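Local coordinates for protein protease (Helicobacter pylori, PDB 5EUF) that probably acts as a zinc-dependent metalloprotease of the M16 family that cleaves the cytoplasmic part of human junctional adhesion molecule A, weakening the gastric epithelial barrier, at residues V30-V35 against S364-A369; L146-F151 against T163-M168; I193-G198 against L371-L376. All blocks are in the same frame, centred on the assembly; numbering follows the deposited sequence.

All three contacts are largely buried, but they serve different parts of the fold. Contacts 1 and 3 share helix 365-376, which lies on one sheet: its first turn meets strand 30-37 and its last turns meet the neighbouring strand 192-198; the centres of the two contacts lie about 8 Å apart. Their chemistry differs along that helix. Contact 1 is largely polar, with carboxylates and serines, whereas contact 3 is apolar, with no hydrogen bond across the segments. Contact 2, on the opposite side of the chain's centre and about 29 Å (centre to centre) from contact 1, is mainly aromatic. It joins helix 142-154 to a turn in the loop that follows it, close to the zinc site and to the second subunit.

Contact 1 (V30-V35 against S364-A369)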
loop_
_atom_site.group_PDB
_atom_site.type_symbol
_atom_site.label_atom_id
_atom_site.label_comp_id
_atom_site.label_asym_id
_atom_site.label_seq_id
_atom_site.Cartn_x
_atom_site.Cartn_y
_atom_site.Cartn_z
ATOM N N VAL B 30 11.243 -44.244 0.164
ATOM C CA VAL B 30 10.546 -42.969 0.286
ATOM C C VAL B 30 11.384 -41.771 -0.165
ATOM O O VAL B 30 12.513 -41.581 0.287
ATOM C CB VAL B 30 10.092 -42.736 1.740
ATOM C CG1 VAL B 30 9.285 -41.452 1.849
ATOM C CG2 VAL B 30 9.281 -43.922 2.230
ATOM N N ILE B 31 10.826 -40.970 -1.070
ATOM C CA ILE B 31 11.461 -39.728 -1.502
ATOM C C ILE B 31 10.451 -38.591 -1.584
ATOM O O ILE B 31 9.243 -38.810 -1.490
ATOM C CB ILE B 31 12.139 -39.857 -2.884
ATOM C CG1 ILE B 31 11.082 -40.020 -3.979
ATOM C CG2 ILE B 31 13.149 -40.998 -2.902
ATOM C CD1 ILE B 31 11.644 -39.967 -5.375
ATOM N N GLU B 32 10.955 -37.376 -1.764
ATOM C CA GLU B 32 10.097 -36.232 -2.050
ATOM C C GLU B 32 10.670 -35.411 -3.198
ATOM O O GLU B 32 11.851 -35.056 -3.192
ATOM C CB GLU B 32 9.913 -35.352 -0.814
ATOM C CG GLU B 32 9.019 -34.148 -1.079
ATOM C CD GLU B 32 8.677 -33.372 0.174
ATOM O OE1 GLU B 32 8.827 -32.132 0.166
ATOM O OE2 GLU B 32 8.244 -33.997 1.164
ATOM N N VAL B 33 9.828 -35.115 -4.183
ATOM C CA VAL B 33 10.253 -34.355 -5.353
ATOM C C VAL B 33 9.761 -32.915 -5.270
ATOM O O VAL B 33 8.570 -32.656 -5.409
ATOM C CB VAL B 33 9.735 -34.992 -6.655
ATOM C CG1 VAL B 33 10.307 -34.268 -7.858
ATOM C CG2 VAL B 33 10.095 -36.466 -6.699
ATOM N N ASP B 34 10.683 -31.982 -5.054
ATOM C CA ASP B 34 10.326 -30.576 -4.889
ATOM C C ASP B 34 10.634 -29.722 -6.113
ATOM O O ASP B 34 11.673 -29.880 -6.755
ATOM C CB ASP B 34 11.048 -29.980 -3.679
ATOM C CG ASP B 34 10.412 -30.374 -2.370
ATOM O OD1 ASP B 34 10.622 -31.523 -1.931
ATOM O OD2 ASP B 34 9.708 -29.531 -1.776
ATOM N N VAL B 35 9.716 -28.814 -6.422
ATOM C CA VAL B 35 9.970 -27.749 -7.382
ATOM C C VAL B 35 9.733 -26.408 -6.704
ATOM O O VAL B 35 8.606 -26.078 -6.343
ATOM C CB VAL B 35 9.079 -27.861 -8.627
ATOM C CG1 VAL B 35 9.230 -26.620 -9.492
ATOM C CG2 VAL B 35 9.431 -29.106 -9.416
ATOM N N SER B 364 12.982 -38.026 8.285
ATOM C CA SER B 364 11.899 -37.782 7.337
ATOM C C SER B 364 12.333 -36.894 6.178
ATOM O O SER B 364 12.783 -35.763 6.379
ATOM C CB SER B 364 10.701 -37.148 8.046
ATOM O OG SER B 364 9.663 -36.860 7.125
ATOM N N SER B 365 12.178 -37.410 4.962
ATOM C CA SER B 365 12.542 -36.673 3.760
ATOM C C SER B 365 11.693 -35.416 3.593
ATOM O O SER B 365 12.135 -34.436 2.995
ATOM C CB SER B 365 12.404 -37.568 2.528
ATOM O OG SER B 365 11.102 -38.117 2.443
ATOM N N SER B 366 10.475 -35.448 4.127
ATOM C CA SER B 366 9.583 -34.292 4.075
ATOM C C SER B 366 10.116 -33.145 4.922
ATOM O O SER B 366 10.033 -31.980 4.533
ATOM C CB SER B 366 8.177 -34.670 4.547
ATOM O OG SER B 366 7.673 -35.775 3.819
ATOM N N ASP B 367 10.657 -33.487 6.088
ATOM C CA ASP B 367 11.190 -32.489 7.005
ATOM C C ASP B 367 12.479 -31.887 6.462
ATOM O O ASP B 367 12.673 -30.671 6.507
ATOM C CB ASP B 367 11.428 -33.104 8.385
ATOM C CG ASP B 367 10.137 -33.504 9.078
ATOM O OD1 ASP B 367 9.111 -32.824 8.870
ATOM O OD2 ASP B 367 10.148 -34.499 9.835
ATOM N N VAL B 368 13.354 -32.745 5.945
ATOM C CA VAL B 368 14.633 -32.305 5.398
ATOM C C VAL B 368 14.428 -31.393 4.192
ATOM O O VAL B 368 15.112 -30.376 4.044
ATOM C CB VAL B 368 15.511 -33.503 4.992
ATOM C CG1 VAL B 368 16.807 -33.029 4.355
ATOM C CG2 VAL B 368 15.805 -34.371 6.202
ATOM N N ALA B 369 13.476 -31.757 3.339
ATOM C CA ALA B 369 13.152 -30.954 2.167
ATOM C C ALA B 369 12.702 -29.556 2.581
ATOM O O ALA B 369 13.182 -28.559 2.043
ATOM C CB ALA B 369 12.077 -31.635 1.337
#
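The start of helix 365-376 lies over the mixed sheet of the alpha/beta fold of this M16-family protease, and strand 30-37 receives it. The axes of strand 30-35 and helix 365-369 run at 31° and approach to 8.1 Å. Strand side chains alternate: Val-30, Glu-32 and Asp-34 point toward this helix, while Ile-31 and Val-33 point away and pack on helix 102-113. At the strand's beginning Val-30 CG1, anti to its backbone N, touches Ser-365 OG at 3.8 Å. Glu-32 carries the centre of the contact. Its CG is anti to the backbone N (chi1 -180°) and the chain stays extended beyond it, so the carboxylate reaches the first helical turn. There OE2 lies 3.2 Å from Ser-366 OG, which donates a weak hydrogen bond, and also comes up against Ser-366 CA. The other oxygen, OE1, meets the methyl of Ala-369 (CB, 3.5 Å). Asp-34 OD1 approaches the same Ala-369 CB at 3.6 Å, so the methyl sits against oxygens of both acids. The helix is opened by Ser-364 at the N-cap, whose OG accepts a weak bond from Ser-366 N. Two residues of strand 91-98 complete the polar cluster: Arg-92 NH1 pairs with Glu-32 OE1 and Arg-92 NE with Asp-34 OD2, and Lys-96 NZ is hydrogen-bonded to Ser-366 OG. The carboxylates of Glu-32 and Asp-34 lie close together with no hydrogen bond between them. Arg-92, in salt bridges with both acids, probably offsets their repulsion, and the nearby amino end of the helix, with its positive end of the dipole, would probably also help keep Glu-32 ionised.

Contact 2 (L146-F151 against T163-M168); sequences LYFRFF and TPIGFM
Phe-148, on helix 142-154, is the hub of a contact with the type I beta turn Thr-163 to Gly-166 and with Phe-167, which follows the turn at the N-cap of helix 168-172. Its CG is anti to the backbone N (chi1 -165°), which sends the ring out to the turn. The edge of this ring meets the face of Phe-167 in a T-shaped pair, planes at 83° and centroids 5.0 Å apart. CE1 also nears the carbonyl O of Gly-166 at 3.5 Å, and CD1 meets Ile-165 CG2. Thr-163 splits its two branches: CG2 reaches both Tyr-147 CD2 and Phe-151 CD2, each at 3.6 Å, while OG1 turns to Phe-148. The turn itself is closed by the bond from Gly-166 N to Thr-163 O. Farther out, Arg-134 makes a cation-pi contact with Phe-148, Ser-49 OG is bonded to Phe-167 N, and Tyr-157 of the second subunit stacks on the Phe-167 ring. Ile-165 stands beside the zinc ligands His-53 and Glu-133, its side chain about 6 Å from the metal, which places the turn next to the zinc site. Thr-163 OG1 lies in the plane of the Phe-148 ring, at its edge, 3.1 Å from CD1.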
loop_
_atom_site.group_PDB
_atom_site.type_symbol
_atom_site.label_atom_id
_atom_site.label_comp_id
_atom_site.label_asym_id
_atom_site.label_seq_id
_atom_site.Cartn_x
_atom_site.Cartn_y
_atom_site.Cartn_z
ATOM N N LEU B 146 -7.219 -10.783 11.207
ATOM C CA LEU B 146 -6.192 -10.246 12.093
ATOM C C LEU B 146 -4.815 -10.323 11.443
ATOM O O LEU B 146 -4.018 -9.390 11.535
ATOM C CB LEU B 146 -6.188 -11.003 13.423
ATOM C CG LEU B 146 -5.142 -10.582 14.454
ATOM C CD1 LEU B 146 -5.384 -9.151 14.896
ATOM C CD2 LEU B 146 -5.157 -11.523 15.649
ATOM N N TYR B 147 -4.554 -11.447 10.784
ATOM C CA TYR B 147 -3.296 -11.684 10.082
ATOM C C TYR B 147 -3.103 -10.672 8.953
ATOM O O TYR B 147 -2.025 -10.096 8.791
ATOM C CB TYR B 147 -3.280 -13.115 9.536
ATOM C CG TYR B 147 -1.933 -13.636 9.085
ATOM C CD1 TYR B 147 -0.946 -13.960 10.008
ATOM C CD2 TYR B 147 -1.665 -13.846 7.737
ATOM C CE1 TYR B 147 0.283 -14.451 9.596
ATOM C CE2 TYR B 147 -0.442 -14.338 7.316
ATOM C CZ TYR B 147 0.528 -14.639 8.250
ATOM O OH TYR B 147 1.743 -15.130 7.835
ATOM N N PHE B 148 -4.166 -10.451 8.185
ATOM C CA PHE B 148 -4.120 -9.544 7.044
ATOM C C PHE B 148 -4.001 -8.088 7.485
ATOM O O PHE B 148 -3.121 -7.361 7.022
ATOM C CB PHE B 148 -5.363 -9.729 6.177
ATOM C CG PHE B 148 -5.254 -9.109 4.814
ATOM C CD1 PHE B 148 -4.621 -9.783 3.782
ATOM C CD2 PHE B 148 -5.798 -7.862 4.559
ATOM C CE1 PHE B 148 -4.525 -9.220 2.522
ATOM C CE2 PHE B 148 -5.707 -7.294 3.302
ATOM C CZ PHE B 148 -5.071 -7.974 2.282
ATOM N N ARG B 149 -4.886 -7.670 8.387
ATOM C CA ARG B 149 -4.903 -6.290 8.864
ATOM C C ARG B 149 -3.617 -5.919 9.602
ATOM O O ARG B 149 -3.258 -4.742 9.675
ATOM C CB ARG B 149 -6.112 -6.049 9.775
ATOM C CG ARG B 149 -7.463 -6.122 9.070
ATOM C CD ARG B 149 -7.674 -4.970 8.093
ATOM N NE ARG B 149 -7.739 -3.670 8.760
ATOM C CZ ARG B 149 -6.742 -2.789 8.783
ATOM N NH1 ARG B 149 -5.597 -3.061 8.173
ATOM N NH2 ARG B 149 -6.890 -1.633 9.415
ATOM N N PHE B 150 -2.923 -6.913 10.150
ATOM C CA PHE B 150 -1.658 -6.644 10.825
ATOM C C PHE B 150 -0.608 -6.173 9.831
ATOM O O PHE B 150 0.025 -5.135 10.028
ATOM C CB PHE B 150 -1.144 -7.878 11.573
ATOM C CG PHE B 150 0.230 -7.693 12.164
ATOM C CD1 PHE B 150 0.394 -7.092 13.402
ATOM C CD2 PHE B 150 1.362 -8.109 11.474
ATOM C CE1 PHE B 150 1.660 -6.914 13.942
ATOM C CE2 PHE B 150 2.627 -7.931 12.006
ATOM C CZ PHE B 150 2.777 -7.333 13.241
ATOM N N PHE B 151 -0.420 -6.944 8.765
ATOM C CA PHE B 151 0.605 -6.625 7.782
ATOM C C PHE B 151 0.288 -5.327 7.041
ATOM O O PHE B 151 1.194 -4.633 6.583
ATOM C CB PHE B 151 0.782 -7.784 6.800
ATOM C CG PHE B 151 1.601 -8.917 7.350
ATOM C CD1 PHE B 151 2.985 -8.864 7.327
ATOM C CD2 PHE B 151 0.989 -10.032 7.902
ATOM C CE1 PHE B 151 3.745 -9.904 7.838
ATOM C CE2 PHE B 151 1.744 -11.077 8.417
ATOM C CZ PHE B 151 3.122 -11.012 8.384
ATOM N N THR B 163 -0.730 -9.927 2.804
ATOM C CA THR B 163 -0.449 -11.356 2.837
ATOM C C THR B 163 -0.758 -11.956 1.460
ATOM O O THR B 163 -1.474 -11.339 0.669
ATOM C CB THR B 163 -1.273 -12.050 3.936
ATOM O OG1 THR B 163 -2.643 -12.142 3.528
ATOM C CG2 THR B 163 -1.177 -11.266 5.238
ATOM N N PRO B 164 -0.211 -13.148 1.155
ATOM C CA PRO B 164 -0.353 -13.730 -0.190
ATOM C C PRO B 164 -1.789 -13.912 -0.716
ATOM O O PRO B 164 -1.946 -14.203 -1.901
ATOM C CB PRO B 164 0.335 -15.100 -0.052
ATOM C CG PRO B 164 0.561 -15.302 1.414
ATOM C CD PRO B 164 0.719 -13.937 1.979
ATOM N N ILE B 165 -2.807 -13.743 0.122
ATOM C CA ILE B 165 -4.187 -13.859 -0.346
ATOM C C ILE B 165 -4.569 -12.652 -1.209
ATOM O O ILE B 165 -5.399 -12.761 -2.112
ATOM C CB ILE B 165 -5.187 -14.003 0.833
ATOM C CG1 ILE B 165 -6.600 -14.294 0.319
ATOM C CG2 ILE B 165 -5.189 -12.759 1.709
ATOM C CD1 ILE B 165 -6.720 -15.577 -0.477
ATOM N N GLY B 166 -3.949 -11.507 -0.937
ATOM C CA GLY B 166 -4.207 -10.298 -1.697
ATOM C C GLY B 166 -5.488 -9.587 -1.306
ATOM O O GLY B 166 -6.237 -10.055 -0.451
ATOM N N PHE B 167 -5.739 -8.445 -1.938
ATOM C CA PHE B 167 -6.959 -7.683 -1.699
ATOM C C PHE B 167 -8.095 -8.195 -2.577
ATOM O O PHE B 167 -7.862 -8.637 -3.701
ATOM C CB PHE B 167 -6.715 -6.194 -1.952
ATOM C CG PHE B 167 -5.778 -5.566 -0.967
ATOM C CD1 PHE B 167 -6.242 -5.125 0.261
ATOM C CD2 PHE B 167 -4.432 -5.429 -1.260
ATOM C CE1 PHE B 167 -5.381 -4.550 1.178
ATOM C CE2 PHE B 167 -3.565 -4.855 -0.348
ATOM C CZ PHE B 167 -4.041 -4.414 0.873
HETATM N N MSE B 168 -9.320 -8.134 -2.060
HETATM C CA MSE B 168 -10.469 -8.675 -2.778
HETATM C C MSE B 168 -10.648 -8.017 -4.144
HETATM O O MSE B 168 -10.854 -8.704 -5.144
HETATM C CB MSE B 168 -11.750 -8.518 -1.956
HETATM C CG MSE B 168 -13.004 -8.973 -2.694
HETATM SE SE MSE B 168 -13.083 -10.905 -2.984
HETATM C CE MSE B 168 -13.889 -11.414 -1.283
#

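Contact 3 (I193-G198 against L371-L376); sequences IVLVVG and LFADYL
Leu-195 is the side chain through which strand 192-198, an inner strand of the mixed sheet, packs on the last turns of helix 365-376 in an alpha/beta layer. The two run nearly antiparallel, at 155°, with axes 10.0 Å apart. From the CA of Leu-195 the CB points toward the helix, and CG stands anti to the backbone N (chi1 171°). CB and CG themselves meet nothing within 4.2 Å on the helix; the two methyls do the touching. CD1 of Leu-376 touches both of them, the two leucines crossing obliquely: Leu-195 CD1 is the closer, 3.9 Å from Leu-376 CD1, and Leu-195 CD2 lies 4.2 Å from it. CD2 also rests 4.1 Å from CB of Phe-372, at about a right angle to that side chain, and lies beside the backbone N and the CB of Ala-373. Phe-372 therefore contributes its CB to the contact, while its ring leads away. Phe-372 and Leu-376, one turn apart, together with Ala-373 form the helix surface that Leu-195 meets. Val-20 of strand 18-23 touches both Leu-376 and Leu-195. Two residues back along the strand Ile-193 also points toward the helix but by a different rotamer: CG1 is anti to the carbonyl carbon, and the extended CD1 reaches the carbonyl and CB of Leu-376. Val-197, farther on in the same strand, packs instead on Ser-365, Val-368 and Ala-369 of the earlier helix turns. Backbone bonds tie Leu-195 to Asp-34 of strand 30-37 and Val-194 and Val-196 to Val-20, fixing the strand on both sides. No hydrogen bond crosses between the two segments, and Ile-193 CD1 lies 4.0 Å from the carbonyl O of Leu-376.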
loop_
_atom_site.group_PDB
_atom_site.type_symbol
_atom_site.label_atom_id
_atom_site.label_comp_id
_atom_site.label_asym_id
_atom_site.label_seq_id
_atom_site.Cartn_x
_atom_site.Cartn_y
_atom_site.Cartn_z
ATOM N N ILE B 193 13.944 -24.095 -8.840
ATOM C CA ILE B 193 14.843 -25.076 -8.237
ATOM C C ILE B 193 14.155 -26.428 -8.094
ATOM O O ILE B 193 13.072 -26.518 -7.519
ATOM C CB ILE B 193 15.327 -24.633 -6.841
ATOM C CG1 ILE B 193 16.103 -23.317 -6.924
ATOM C CG2 ILE B 193 16.182 -25.721 -6.202
ATOM C CD1 ILE B 193 16.502 -22.763 -5.569
ATOM N N VAL B 194 14.783 -27.475 -8.619
ATOM C CA VAL B 194 14.266 -28.829 -8.465
ATOM C C VAL B 194 15.036 -29.550 -7.364
ATOM O O VAL B 194 16.234 -29.811 -7.494
ATOM C CB VAL B 194 14.354 -29.632 -9.777
ATOM C CG1 VAL B 194 13.887 -31.063 -9.559
ATOM C CG2 VAL B 194 13.531 -28.960 -10.868
ATOM N N LEU B 195 14.335 -29.862 -6.279
ATOM C CA LEU B 195 14.944 -30.469 -5.104
ATOM C C LEU B 195 14.414 -31.879 -4.881
ATOM O O LEU B 195 13.203 -32.092 -4.842
ATOM C CB LEU B 195 14.680 -29.602 -3.870
ATOM C CG LEU B 195 15.041 -30.150 -2.489
ATOM C CD1 LEU B 195 16.546 -30.252 -2.319
ATOM C CD2 LEU B 195 14.434 -29.281 -1.397
ATOM N N VAL B 196 15.322 -32.841 -4.743
ATOM C CA VAL B 196 14.932 -34.227 -4.494
ATOM C C VAL B 196 15.598 -34.766 -3.230
ATOM O O VAL B 196 16.825 -34.818 -3.130
ATOM C CB VAL B 196 15.286 -35.140 -5.686
ATOM C CG1 VAL B 196 14.944 -36.587 -5.362
ATOM C CG2 VAL B 196 14.562 -34.681 -6.948
ATOM N N VAL B 197 14.774 -35.164 -2.265
ATOM C CA VAL B 197 15.262 -35.644 -0.976
ATOM C C VAL B 197 14.701 -37.032 -0.670
ATOM O O VAL B 197 13.517 -37.291 -0.891
ATOM C CB VAL B 197 14.879 -34.672 0.169
ATOM C CG1 VAL B 197 15.411 -35.169 1.504
ATOM C CG2 VAL B 197 15.391 -33.269 -0.121
ATOM N N GLY B 198 15.552 -37.924 -0.171
ATOM C CA GLY B 198 15.111 -39.253 0.209
ATOM C C GLY B 198 16.103 -40.343 -0.145
ATOM O O GLY B 198 17.312 -40.114 -0.171
ATOM N N LEU B 371 13.396 -27.916 5.193
ATOM C CA LEU B 371 14.528 -27.144 5.691
ATOM C C LEU B 371 15.334 -26.561 4.536
ATOM O O LEU B 371 15.570 -25.353 4.480
ATOM C CB LEU B 371 15.429 -28.009 6.574
ATOM C CG LEU B 371 14.830 -28.501 7.893
ATOM C CD1 LEU B 371 15.840 -29.336 8.662
ATOM C CD2 LEU B 371 14.348 -27.330 8.734
ATOM N N PHE B 372 15.750 -27.427 3.617
ATOM C CA PHE B 372 16.547 -27.012 2.468
ATOM C C PHE B 372 15.815 -26.011 1.582
ATOM O O PHE B 372 16.422 -25.074 1.066
ATOM C CB PHE B 372 16.954 -28.227 1.634
ATOM C CG PHE B 372 18.192 -28.915 2.127
ATOM C CD1 PHE B 372 18.115 -29.895 3.102
ATOM C CD2 PHE B 372 19.433 -28.591 1.608
ATOM C CE1 PHE B 372 19.254 -30.533 3.554
ATOM C CE2 PHE B 372 20.572 -29.225 2.054
ATOM C CZ PHE B 372 20.483 -30.198 3.029
ATOM N N ALA B 373 14.512 -26.215 1.411
ATOM C CA ALA B 373 13.713 -25.376 0.526
ATOM C C ALA B 373 13.790 -23.904 0.913
ATOM O O ALA B 373 13.904 -23.030 0.053
ATOM C CB ALA B 373 12.268 -25.842 0.522
ATOM N N ASP B 374 13.738 -23.633 2.211
ATOM C CA ASP B 374 13.738 -22.261 2.692
ATOM C C ASP B 374 15.099 -21.599 2.504
ATOM O O ASP B 374 15.179 -20.404 2.220
ATOM C CB ASP B 374 13.318 -22.216 4.162
ATOM C CG ASP B 374 11.845 -22.531 4.357
ATOM O OD1 ASP B 374 11.024 -22.054 3.542
ATOM O OD2 ASP B 374 11.507 -23.258 5.316
ATOM N N TYR B 375 16.166 -22.380 2.639
ATOM C CA TYR B 375 17.520 -21.834 2.589
ATOM C C TYR B 375 18.118 -21.849 1.184
ATOM O O TYR B 375 19.033 -21.081 0.887
ATOM C CB TYR B 375 18.429 -22.596 3.558
ATOM C CG TYR B 375 18.179 -22.241 5.007
ATOM C CD1 TYR B 375 17.099 -22.776 5.697
ATOM C CD2 TYR B 375 19.013 -21.358 5.679
ATOM C CE1 TYR B 375 16.861 -22.445 7.017
ATOM C CE2 TYR B 375 18.786 -21.025 6.998
ATOM C CZ TYR B 375 17.708 -21.571 7.662
ATOM O OH TYR B 375 17.474 -21.239 8.977
ATOM N N LEU B 376 17.600 -22.720 0.322
ATOM C CA LEU B 376 18.059 -22.783 -1.063
ATOM C C LEU B 376 17.613 -21.560 -1.851
ATOM O O LEU B 376 18.402 -20.962 -2.581
ATOM C CB LEU B 376 17.545 -24.052 -1.743
ATOM C CG LEU B 376 18.337 -25.327 -1.479
ATOM C CD1 LEU B 376 17.540 -26.539 -1.929
ATOM C CD2 LEU B 376 19.669 -25.261 -2.198
#